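Local coordinates for protein aldo-keto Reductase, OXIDOREDUCTASE (PDB 5T79) that binds NADPH and probably acts as an aldo-keto reductase, reducing aldehydes such as 3-hydroxybutanal to the corresponding alcohols, at residues V216-F221 against D289-V294; H138-E143 against N169-L174; N44-L49 against G78-E83. All coordinates share one frame; numbering follows the deposited sequence.

Contact 1: V216-F221 against D289-V294. With NDP (NADPH dihydro-nicotinamide-adenine-dinucleotide phosphate), chain E.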
loop_
_atom_site.group_PDB
_atom_site.type_symbol
_atom_site.label_atom_id
_atom_site.label_comp_id
_atom_site.label_asym_id
_atom_site.label_seq_id
_atom_site.Cartn_x
_atom_site.Cartn_y
_atom_site.Cartn_z
ATOM N N VAL A 216 11.331 0.535 -11.445
ATOM C CA VAL A 216 10.731 0.036 -10.197
ATOM C C VAL A 216 9.362 0.710 -10.023
ATOM O O VAL A 216 9.233 1.915 -10.235
ATOM C CB VAL A 216 11.669 0.255 -8.974
ATOM C CG1 VAL A 216 11.006 -0.194 -7.663
ATOM C CG2 VAL A 216 12.999 -0.496 -9.166
ATOM N N GLY A 217 8.360 -0.075 -9.636
ATOM C CA GLY A 217 7.019 0.453 -9.419
ATOM C C GLY A 217 6.910 1.185 -8.105
ATOM O O GLY A 217 7.853 1.187 -7.293
ATOM N N SER A 218 5.716 1.730 -7.844
ATOM C CA SER A 218 5.470 2.452 -6.606
ATOM C C SER A 218 4.021 2.365 -6.204
ATOM O O SER A 218 3.119 2.448 -7.047
ATOM C CB SER A 218 5.898 3.920 -6.742
ATOM O OG SER A 218 5.295 4.499 -7.887
ATOM N N ILE A 219 3.786 2.273 -4.890
ATOM C CA ILE A 219 2.436 2.188 -4.347
ATOM C C ILE A 219 2.356 3.187 -3.170
ATOM O O ILE A 219 3.060 3.032 -2.171
ATOM C CB ILE A 219 2.043 0.722 -3.984
ATOM C CG1 ILE A 219 0.590 0.645 -3.455
ATOM C CG2 ILE A 219 3.058 0.027 -3.002
ATOM C CD1 ILE A 219 0.001 -0.747 -3.441
ATOM N N ALA A 220 1.527 4.231 -3.320
ATOM C CA ALA A 220 1.417 5.299 -2.324
ATOM C C ALA A 220 0.615 4.886 -1.109
ATOM O O ALA A 220 -0.570 4.581 -1.226
ATOM C CB ALA A 220 0.792 6.538 -2.961
ATOM N N PHE A 221 1.244 4.919 0.075
ATOM C CA PHE A 221 0.500 4.590 1.275
ATOM C C PHE A 221 0.113 5.898 1.967
ATOM O O PHE A 221 0.719 6.947 1.714
ATOM C CB PHE A 221 1.232 3.597 2.156
ATOM C CG PHE A 221 2.261 4.114 3.097
ATOM C CD1 PHE A 221 1.896 4.621 4.339
ATOM C CD2 PHE A 221 3.611 3.985 2.806
ATOM C CE1 PHE A 221 2.859 5.084 5.228
ATOM C CE2 PHE A 221 4.580 4.402 3.723
ATOM C CZ PHE A 221 4.201 4.947 4.926
ATOM N N ASP A 289 1.210 10.044 -13.882
ATOM C CA ASP A 289 1.426 8.686 -14.418
ATOM C C ASP A 289 2.832 8.156 -14.003
ATOM O O ASP A 289 3.523 7.545 -14.807
ATOM C CB ASP A 289 1.228 8.669 -15.962
ATOM C CG ASP A 289 1.104 7.281 -16.564
ATOM O OD1 ASP A 289 0.753 6.336 -15.818
ATOM O OD2 ASP A 289 1.373 7.135 -17.781
ATOM N N ASN A 290 3.270 8.452 -12.753
ATOM C CA ASN A 290 4.583 8.011 -12.285
ATOM C C ASN A 290 4.475 7.353 -10.892
ATOM O O ASN A 290 5.456 7.258 -10.155
ATOM C CB ASN A 290 5.605 9.167 -12.308
ATOM C CG ASN A 290 5.342 10.328 -11.379
ATOM O OD1 ASN A 290 4.280 10.463 -10.773
ATOM N ND2 ASN A 290 6.289 11.250 -11.311
ATOM N N VAL A 291 3.257 6.901 -10.556
ATOM C CA VAL A 291 2.912 6.123 -9.349
ATOM C C VAL A 291 2.057 4.971 -9.854
ATOM O O VAL A 291 1.144 5.207 -10.645
ATOM C CB VAL A 291 2.215 6.947 -8.227
ATOM C CG1 VAL A 291 1.758 6.030 -7.088
ATOM C CG2 VAL A 291 3.142 8.045 -7.693
ATOM N N THR A 292 2.382 3.726 -9.486
ATOM C CA THR A 292 1.619 2.580 -10.021
ATOM C C THR A 292 0.244 2.478 -9.420
ATOM O O THR A 292 -0.728 2.230 -10.140
ATOM C CB THR A 292 2.334 1.228 -9.751
ATOM O OG1 THR A 292 3.726 1.382 -9.957
ATOM C CG2 THR A 292 1.745 0.066 -10.578
ATOM N N SER A 293 0.168 2.545 -8.091
ATOM C CA SER A 293 -1.096 2.299 -7.407
ATOM C C SER A 293 -1.240 3.174 -6.153
ATOM O O SER A 293 -0.249 3.663 -5.612
ATOM C CB SER A 293 -1.155 0.821 -7.004
ATOM O OG SER A 293 -2.422 0.443 -6.470
ATOM N N VAL A 294 -2.484 3.377 -5.707
ATOM C CA VAL A 294 -2.812 4.118 -4.493
ATOM C C VAL A 294 -3.362 3.088 -3.473
ATOM O O VAL A 294 -4.253 2.304 -3.809
ATOM C CB VAL A 294 -3.759 5.306 -4.815
ATOM C CG1 VAL A 294 -5.215 4.893 -4.998
ATOM C CG2 VAL A 294 -3.625 6.402 -3.794
HETATM P PA NDP E . -5.819 6.201 3.955
HETATM O O1A NDP E . -6.463 5.799 2.663
HETATM O O2A NDP E . -4.871 7.302 4.111
HETATM O O5B NDP E . -6.920 6.469 5.099
HETATM C C5B NDP E . -7.727 5.321 5.428
HETATM C C4B NDP E . -8.721 5.648 6.509
HETATM O O4B NDP E . -9.385 6.892 6.193
HETATM C C3B NDP E . -9.818 4.596 6.665
HETATM O O3B NDP E . -9.459 3.649 7.668
HETATM C C2B NDP E . -11.049 5.419 7.023
HETATM O O2B NDP E . -11.131 5.645 8.448
HETATM C C1B NDP E . -10.787 6.752 6.319
HETATM N N9A NDP E . -11.381 6.869 4.991
HETATM C C8A NDP E . -10.981 6.254 3.834
HETATM N N7A NDP E . -11.708 6.560 2.786
HETATM C C5A NDP E . -12.660 7.432 3.292
HETATM C C6A NDP E . -13.772 8.070 2.704
HETATM N N6A NDP E . -14.044 8.036 1.395
HETATM N N1A NDP E . -14.571 8.804 3.511
HETATM C C2A NDP E . -14.245 8.931 4.802
HETATM N N3A NDP E . -13.212 8.398 5.461
HETATM C C4A NDP E . -12.465 7.638 4.648
HETATM O O3 NDP E . -5.060 4.838 4.246
HETATM P PN NDP E . -4.088 4.545 5.482
HETATM O O1N NDP E . -5.021 3.794 6.359
HETATM O O2N NDP E . -3.383 5.787 6.008
HETATM O O5D NDP E . -2.832 3.633 5.002
HETATM C C5D NDP E . -2.950 3.012 3.692
HETATM C C4D NDP E . -2.335 1.631 3.694
HETATM O O4D NDP E . -0.906 1.756 3.572
HETATM C C3D NDP E . -2.554 0.785 4.934
HETATM O O3D NDP E . -3.827 0.158 4.896
HETATM C C2D NDP E . -1.342 -0.157 4.917
HETATM O O2D NDP E . -1.468 -1.390 4.208
HETATM C C1D NDP E . -0.258 0.731 4.297
HETATM N N1N NDP E . 0.598 1.403 5.296
HETATM C C2N NDP E . 1.964 1.132 5.228
HETATM C C3N NDP E . 2.855 1.680 6.072
HETATM C C7N NDP E . 4.322 1.570 5.757
HETATM O O7N NDP E . 5.090 2.041 6.610
HETATM N N7N NDP E . 4.764 0.961 4.656
HETATM C C4N NDP E . 2.368 2.429 7.285
HETATM C C5N NDP E . 0.956 2.883 7.129
HETATM C C6N NDP E . 0.139 2.380 6.224
HETATM P P2B NDP E . -12.424 5.511 9.422
HETATM O O1X NDP E . -12.345 4.483 10.488
HETATM O O2X NDP E . -12.519 6.931 9.963
HETATM O O3X NDP E . -13.597 5.312 8.469
#

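Contact 2: H138-E143 against N169-L174. With NDP (NADPH dihydro-nicotinamide-adenine-dinucleotide phosphate), chain E.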
loop_
_atom_site.group_PDB
_atom_site.type_symbol
_atom_site.label_atom_id
_atom_site.label_comp_id
_atom_site.label_asym_id
_atom_site.label_seq_id
_atom_site.Cartn_x
_atom_site.Cartn_y
_atom_site.Cartn_z
ATOM N N HIS A 138 10.290 -3.427 5.533
ATOM C CA HIS A 138 9.302 -2.411 5.924
ATOM C C HIS A 138 9.864 -0.984 6.114
ATOM O O HIS A 138 9.118 -0.003 5.945
ATOM C CB HIS A 138 8.593 -2.875 7.211
ATOM C CG HIS A 138 7.188 -2.386 7.410
ATOM N ND1 HIS A 138 6.326 -3.039 8.272
ATOM C CD2 HIS A 138 6.548 -1.314 6.884
ATOM C CE1 HIS A 138 5.209 -2.321 8.278
ATOM N NE2 HIS A 138 5.284 -1.294 7.430
ATOM N N ARG A 139 11.145 -0.853 6.484
ATOM C CA ARG A 139 11.764 0.468 6.677
ATOM C C ARG A 139 13.269 0.293 6.727
ATOM O O ARG A 139 13.721 -0.807 7.065
ATOM C CB ARG A 139 11.270 1.157 7.980
ATOM C CG ARG A 139 11.530 0.312 9.243
ATOM C CD ARG A 139 11.872 1.146 10.466
ATOM N NE ARG A 139 11.850 0.334 11.688
ATOM C CZ ARG A 139 11.861 0.830 12.922
ATOM N NH1 ARG A 139 11.908 2.142 13.118
ATOM N NH2 ARG A 139 11.848 0.019 13.971
ATOM N N PRO A 140 14.064 1.338 6.416
ATOM C CA PRO A 140 15.526 1.194 6.500
ATOM C C PRO A 140 16.024 0.770 7.875
ATOM O O PRO A 140 15.426 1.141 8.899
ATOM C CB PRO A 140 16.030 2.616 6.215
ATOM C CG PRO A 140 14.945 3.244 5.384
ATOM C CD PRO A 140 13.684 2.706 5.996
ATOM N N ASP A 141 17.156 0.037 7.887
ATOM C CA ASP A 141 17.885 -0.328 9.103
ATOM C C ASP A 141 19.314 0.215 8.928
ATOM O O ASP A 141 20.164 -0.477 8.362
ATOM C CB ASP A 141 17.850 -1.843 9.364
ATOM C CG ASP A 141 18.643 -2.290 10.592
ATOM O OD1 ASP A 141 19.075 -1.417 11.384
ATOM O OD2 ASP A 141 18.730 -3.494 10.818
ATOM N N PRO A 142 19.602 1.449 9.392
ATOM C CA PRO A 142 20.937 2.029 9.142
ATOM C C PRO A 142 22.133 1.309 9.785
ATOM O O PRO A 142 23.254 1.485 9.307
ATOM C CB PRO A 142 20.837 3.449 9.723
ATOM C CG PRO A 142 19.647 3.435 10.632
ATOM C CD PRO A 142 18.700 2.418 10.050
ATOM N N GLU A 143 21.895 0.489 10.826
ATOM C CA GLU A 143 22.953 -0.180 11.591
ATOM C C GLU A 143 23.278 -1.615 11.133
ATOM O O GLU A 143 24.221 -2.219 11.660
ATOM C CB GLU A 143 22.599 -0.173 13.086
ATOM C CG GLU A 143 22.487 1.223 13.697
ATOM C CD GLU A 143 23.646 2.165 13.432
ATOM O OE1 GLU A 143 24.812 1.747 13.621
ATOM O OE2 GLU A 143 23.389 3.319 13.019
ATOM N N ASN A 169 9.445 2.964 2.664
ATOM C CA ASN A 169 9.987 4.077 3.462
ATOM C C ASN A 169 11.485 4.327 3.254
ATOM O O ASN A 169 12.125 4.951 4.105
ATOM C CB ASN A 169 9.712 3.842 4.962
ATOM C CG ASN A 169 8.242 3.724 5.261
ATOM O OD1 ASN A 169 7.454 4.610 4.933
ATOM N ND2 ASN A 169 7.827 2.606 5.821
ATOM N N TYR A 170 12.039 3.891 2.114
ATOM C CA TYR A 170 13.448 4.127 1.832
ATOM C C TYR A 170 13.636 5.496 1.168
ATOM O O TYR A 170 13.035 5.733 0.120
ATOM C CB TYR A 170 13.991 3.025 0.894
ATOM C CG TYR A 170 14.602 1.821 1.581
ATOM C CD1 TYR A 170 13.868 1.063 2.498
ATOM C CD2 TYR A 170 15.871 1.374 1.237
ATOM C CE1 TYR A 170 14.415 -0.073 3.101
ATOM C CE2 TYR A 170 16.429 0.240 1.832
ATOM C CZ TYR A 170 15.699 -0.478 2.760
ATOM O OH TYR A 170 16.304 -1.569 3.333
ATOM N N PRO A 171 14.494 6.393 1.705
ATOM C CA PRO A 171 14.763 7.668 1.003
ATOM C C PRO A 171 15.422 7.370 -0.341
ATOM O O PRO A 171 15.941 6.261 -0.512
ATOM C CB PRO A 171 15.723 8.411 1.950
ATOM C CG PRO A 171 15.614 7.700 3.263
ATOM C CD PRO A 171 15.315 6.273 2.926
ATOM N N ALA A 172 15.423 8.333 -1.278
ATOM C CA ALA A 172 15.963 8.118 -2.630
ATOM C C ALA A 172 17.410 7.551 -2.684
ATOM O O ALA A 172 17.664 6.676 -3.515
ATOM C CB ALA A 172 15.905 9.407 -3.431
ATOM N N ASP A 173 18.321 8.057 -1.830
ATOM C CA ASP A 173 19.726 7.645 -1.787
ATOM C C ASP A 173 19.855 6.164 -1.383
ATOM O O ASP A 173 20.582 5.406 -2.035
ATOM C CB ASP A 173 20.562 8.576 -0.864
ATOM C CG ASP A 173 20.356 8.514 0.654
ATOM O OD1 ASP A 173 19.225 8.169 1.103
ATOM O OD2 ASP A 173 21.312 8.858 1.395
ATOM N N LEU A 174 19.107 5.746 -0.358
ATOM C CA LEU A 174 19.138 4.351 0.110
ATOM C C LEU A 174 18.380 3.450 -0.862
ATOM O O LEU A 174 18.809 2.319 -1.100
ATOM C CB LEU A 174 18.579 4.228 1.514
ATOM C CG LEU A 174 18.994 2.937 2.236
ATOM C CD1 LEU A 174 20.478 2.974 2.629
ATOM C CD2 LEU A 174 18.143 2.734 3.468
HETATM P PA NDP E . -5.819 6.201 3.955
HETATM O O1A NDP E . -6.463 5.799 2.663
HETATM O O2A NDP E . -4.871 7.302 4.111
HETATM O O5B NDP E . -6.920 6.469 5.099
HETATM C C5B NDP E . -7.727 5.321 5.428
HETATM C C4B NDP E . -8.721 5.648 6.509
HETATM O O4B NDP E . -9.385 6.892 6.193
HETATM C C3B NDP E . -9.818 4.596 6.665
HETATM O O3B NDP E . -9.459 3.649 7.668
HETATM C C2B NDP E . -11.049 5.419 7.023
HETATM O O2B NDP E . -11.131 5.645 8.448
HETATM C C1B NDP E . -10.787 6.752 6.319
HETATM N N9A NDP E . -11.381 6.869 4.991
HETATM C C8A NDP E . -10.981 6.254 3.834
HETATM N N7A NDP E . -11.708 6.560 2.786
HETATM C C5A NDP E . -12.660 7.432 3.292
HETATM C C6A NDP E . -13.772 8.070 2.704
HETATM N N6A NDP E . -14.044 8.036 1.395
HETATM N N1A NDP E . -14.571 8.804 3.511
HETATM C C2A NDP E . -14.245 8.931 4.802
HETATM N N3A NDP E . -13.212 8.398 5.461
HETATM C C4A NDP E . -12.465 7.638 4.648
HETATM O O3 NDP E . -5.060 4.838 4.246
HETATM P PN NDP E . -4.088 4.545 5.482
HETATM O O1N NDP E . -5.021 3.794 6.359
HETATM O O2N NDP E . -3.383 5.787 6.008
HETATM O O5D NDP E . -2.832 3.633 5.002
HETATM C C5D NDP E . -2.950 3.012 3.692
HETATM C C4D NDP E . -2.335 1.631 3.694
HETATM O O4D NDP E . -0.906 1.756 3.572
HETATM C C3D NDP E . -2.554 0.785 4.934
HETATM O O3D NDP E . -3.827 0.158 4.896
HETATM C C2D NDP E . -1.342 -0.157 4.917
HETATM O O2D NDP E . -1.468 -1.390 4.208
HETATM C C1D NDP E . -0.258 0.731 4.297
HETATM N N1N NDP E . 0.598 1.403 5.296
HETATM C C2N NDP E . 1.964 1.132 5.228
HETATM C C3N NDP E . 2.855 1.680 6.072
HETATM C C7N NDP E . 4.322 1.570 5.757
HETATM O O7N NDP E . 5.090 2.041 6.610
HETATM N N7N NDP E . 4.764 0.961 4.656
HETATM C C4N NDP E . 2.368 2.429 7.285
HETATM C C5N NDP E . 0.956 2.883 7.129
HETATM C C6N NDP E . 0.139 2.380 6.224
HETATM P P2B NDP E . -12.424 5.511 9.422
HETATM O O1X NDP E . -12.345 4.483 10.488
HETATM O O2X NDP E . -12.519 6.931 9.963
HETATM O O3X NDP E . -13.597 5.312 8.469
HETATM O O HOH W 1 18.180 -0.900 5.428
#

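Contact 3: N44-L49 against G78-E83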
loop_
_atom_site.group_PDB
_atom_site.type_symbol
_atom_site.label_atom_id
_atom_site.label_comp_id
_atom_site.label_asym_id
_atom_site.label_seq_id
_atom_site.Cartn_x
_atom_site.Cartn_y
_atom_site.Cartn_z
ATOM N N ASN A 44 -17.272 -7.501 9.252
ATOM C CA ASN A 44 -16.923 -6.292 8.506
ATOM C C ASN A 44 -15.664 -6.506 7.674
ATOM O O ASN A 44 -15.660 -6.118 6.503
ATOM C CB ASN A 44 -16.763 -5.093 9.434
ATOM C CG ASN A 44 -16.486 -3.815 8.669
ATOM O OD1 ASN A 44 -17.212 -3.446 7.726
ATOM N ND2 ASN A 44 -15.379 -3.170 9.000
ATOM N N SER A 45 -14.597 -7.112 8.254
ATOM C CA SER A 45 -13.349 -7.420 7.529
ATOM C C SER A 45 -13.650 -8.232 6.258
ATOM O O SER A 45 -13.142 -7.946 5.169
ATOM C CB SER A 45 -12.411 -8.226 8.433
ATOM O OG SER A 45 -12.043 -7.448 9.555
ATOM N N ARG A 46 -14.516 -9.243 6.408
ATOM C CA ARG A 46 -14.896 -10.142 5.313
ATOM C C ARG A 46 -15.615 -9.350 4.215
ATOM O O ARG A 46 -15.289 -9.506 3.041
ATOM C CB ARG A 46 -15.804 -11.272 5.869
ATOM C CG ARG A 46 -16.082 -12.375 4.863
ATOM C CD ARG A 46 -17.121 -13.364 5.356
ATOM N NE ARG A 46 -16.779 -13.935 6.667
ATOM C CZ ARG A 46 -15.991 -14.984 6.857
ATOM N NH1 ARG A 46 -15.427 -15.598 5.820
ATOM N NH2 ARG A 46 -15.770 -15.438 8.084
ATOM N N ALA A 47 -16.575 -8.494 4.604
ATOM C CA ALA A 47 -17.345 -7.653 3.678
ATOM C C ALA A 47 -16.410 -6.712 2.894
ATOM O O ALA A 47 -16.615 -6.514 1.695
ATOM C CB ALA A 47 -18.390 -6.838 4.445
ATOM N N LEU A 48 -15.387 -6.151 3.558
ATOM C CA LEU A 48 -14.395 -5.251 2.900
ATOM C C LEU A 48 -13.588 -6.005 1.837
ATOM O O LEU A 48 -13.484 -5.555 0.698
ATOM C CB LEU A 48 -13.418 -4.646 3.952
ATOM C CG LEU A 48 -14.032 -3.642 4.928
ATOM C CD1 LEU A 48 -13.092 -3.344 6.099
ATOM C CD2 LEU A 48 -14.462 -2.368 4.211
ATOM N N LEU A 49 -13.030 -7.159 2.197
ATOM C CA LEU A 49 -12.278 -7.957 1.228
ATOM C C LEU A 49 -13.160 -8.396 0.039
ATOM O O LEU A 49 -12.718 -8.320 -1.097
ATOM C CB LEU A 49 -11.642 -9.189 1.894
ATOM C CG LEU A 49 -10.556 -8.897 2.930
ATOM C CD1 LEU A 49 -10.073 -10.187 3.580
ATOM C CD2 LEU A 49 -9.399 -8.122 2.316
ATOM N N GLY A 78 -5.908 -14.765 6.651
ATOM C CA GLY A 78 -5.691 -16.199 6.413
ATOM C C GLY A 78 -6.975 -17.016 6.505
ATOM O O GLY A 78 -7.260 -17.833 5.626
ATOM N N ARG A 79 -7.785 -16.766 7.541
ATOM C CA ARG A 79 -9.078 -17.455 7.723
ATOM C C ARG A 79 -10.054 -17.104 6.578
ATOM O O ARG A 79 -10.686 -18.012 6.018
ATOM C CB ARG A 79 -9.714 -17.067 9.079
ATOM C CG ARG A 79 -11.070 -17.744 9.322
ATOM C CD ARG A 79 -11.748 -17.241 10.573
ATOM N NE ARG A 79 -13.192 -17.519 10.566
ATOM C CZ ARG A 79 -14.073 -16.890 11.339
ATOM N NH1 ARG A 79 -13.669 -15.960 12.195
ATOM N NH2 ARG A 79 -15.359 -17.198 11.276
ATOM N N ILE A 80 -10.199 -15.798 6.256
ATOM C CA ILE A 80 -11.124 -15.345 5.204
ATOM C C ILE A 80 -10.662 -15.905 3.847
ATOM O O ILE A 80 -11.501 -16.330 3.040
ATOM C CB ILE A 80 -11.304 -13.808 5.196
ATOM C CG1 ILE A 80 -11.994 -13.348 6.508
ATOM C CG2 ILE A 80 -12.124 -13.327 3.958
ATOM C CD1 ILE A 80 -11.748 -11.860 6.875
ATOM N N LEU A 81 -9.347 -15.926 3.612
ATOM C CA LEU A 81 -8.783 -16.499 2.381
ATOM C C LEU A 81 -9.192 -17.988 2.246
ATOM O O LEU A 81 -9.684 -18.391 1.188
ATOM C CB LEU A 81 -7.254 -16.352 2.344
ATOM C CG LEU A 81 -6.503 -17.214 1.321
ATOM C CD1 LEU A 81 -6.739 -16.744 -0.108
ATOM C CD2 LEU A 81 -5.041 -17.214 1.616
ATOM N N GLN A 82 -9.011 -18.779 3.324
ATOM C CA GLN A 82 -9.349 -20.211 3.335
ATOM C C GLN A 82 -10.857 -20.414 3.117
ATOM O O GLN A 82 -11.267 -21.304 2.366
ATOM C CB GLN A 82 -8.912 -20.839 4.683
ATOM C CG GLN A 82 -9.280 -22.327 4.875
ATOM C CD GLN A 82 -8.508 -23.300 4.001
ATOM O OE1 GLN A 82 -7.331 -23.103 3.669
ATOM N NE2 GLN A 82 -9.149 -24.407 3.643
ATOM N N GLU A 83 -11.685 -19.588 3.777
ATOM C CA GLU A 83 -13.134 -19.767 3.713
ATOM C C GLU A 83 -13.748 -19.297 2.411
ATOM O O GLU A 83 -14.669 -19.957 1.915
ATOM C CB GLU A 83 -13.823 -19.034 4.880
ATOM C CG GLU A 83 -13.557 -19.681 6.238
ATOM C CD GLU A 83 -14.079 -18.948 7.461
ATOM O OE1 GLU A 83 -14.522 -17.784 7.330
ATOM O OE2 GLU A 83 -14.000 -19.528 8.565
#

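Contact 1: V216-F221 against D289-V294
Ile-219 and Ser-293 pair as neighbouring residues of two parallel strands, followed in register by Ala-220 and Val-294, and this joins strands 217-220 and 293-296 in the TIM barrel of the aldo-keto reductase fold. The ladder is short: Ser-293 N donates to Ser-218 O (3.1 Å), and Ala-220 N to Ser-293 O (3.0 Å). Before the strand begins, the side chain of Thr-292 takes over the pairing. Its OG1, anti to the carbonyl carbon (chi1 -41°), receives a nearly straight bond from Ser-218 N at 2.9 Å, while Thr-292 N reaches back weakly to Ser-218 O. Ser-218 OG, set by chi1 of 53° between the backbone N and the carbonyl carbon, takes a weak bond from Thr-292 N and comes within 3.2 Å of Val-291 CA. The two sheet faces differ: Ile-219 CG1 lies against Ser-293 CB on one, with Ser-293 OG bonded to Pro-26 O, whereas Ala-220 and Val-294 share the other, where Ala-220 CB also meets Val-291 CG1. Next along the chain, the Phe-221 ring lies flat against the nicotinamide of NADPH, whose C3N sits 3.4 Å above the centre of the Phe-221 ring.

Contact 2: H138-E143 against N169-L174
Asn-169 ND2 bridges the backbone and the cofactor: it donates to His-138 O at 2.9 Å and, along a nearly straight line (169°), to the carboxamide oxygen O7N of NADPH, also at 2.9 Å. The amide thus spends its nitrogen on two acceptors, which should restrain its rotation and help orient the nicotinamide. The His-138 ring turns its edge to the same carboxamide, NE2 lying 3.4 Å from NADPH O7N. The CB of His-138 leaves away from 169-174, but with CG anti to the backbone N (chi1 -152°) the ring comes nearer to that segment.

The next shell is centred on Pro-140. Its CG sits over one face of the Tyr-170 ring, a CH-pi contact 4.1 Å from the centroid and displaced toward the rim. Pro-140 CB meets Leu-174 CD2 tightly at 3.5 Å, and its CG also touches Pro-171 CD. The Tyr-170 hydroxyl is held by His-137 ND1 and by a water that accepts from Asp-141 N, so the ring backing Pro-140 is fixed at its far end as well. Arg-139 leads away, to Asp-109 and Gly-99 O.

Both segments follow barrel strands: 138-143 runs from strand 132-137 toward helix 146-158, and 169-174 runs from strand 162-168 into helix 172-185, with Pro-171 as its N-cap residue. These are adjacent beta-alpha loops of the TIM barrel, and Tyr-170 and Leu-174 pack against Leu-146 of helix 146-158.

Contact 3: N44-L49 against G78-E83
Arg-46 and Glu-83 form a salt bridge between helices 42-54 and 72-85, whose segments cross at -60° with axes 10.6 Å apart. Arg-46 leaves its helix with CG anti to the backbone N, then bends at chi3 (-54°), swinging the guanidinium end-on to the carboxylate. NH1 and NH2 both donate to the single oxygen Glu-83 OE1, each at 2.8 Å, with the two flat groups nearly coplanar. Glu-83 is extended beyond CG, and its other oxygen, OE2, accepts a straight bond from Arg-79 NE (2.9 Å), met from above the carboxylate plane. Arg-79, extended from CG to NE, projects from its helix and turns a guanidinium face to Arg-46 NH2, the planes 75° apart. Beside these charges the CB of Ile-80 points toward helix 42-54. CG1, beside the backbone N, sends CD1 to Ser-45 CB and Arg-46 N and itself lies over one face of the Arg-46 guanidinium, while CG2 meets Leu-49 CD1 at 3.8 Å. Arg-46 NH1 also pairs with Asp-84. Two carboxylates thus probably offset the close approach of Arg-46 NH2 and Arg-79 NH2 (3.7 Å), joining the helices through a charged network next to an apolar contact.

In the fold
Along the chain the contacts close in turn: contact 3, contact 2, then contact 1, all within one TIM barrel. Contact 1 is a buried strand pairing in the barrel wall, its centre about 9 Å from that of the chain. Contact 2 joins loops that follow strands 132-137 and 162-168, and contact 3 packs two outer helices; these two have centres about 32 Å apart, on opposite sides of the chain's centre. Contacts 1 and 2 meet at the cofactor: segments 216-221, 138-143 and 169-174 together border the nicotinamide, with Phe-221 CE2 packed 3.1 Å from Asn-169 OD1. Contact 3, about 13 Å from contact 1 at nearest atoms, belongs to the helical shell.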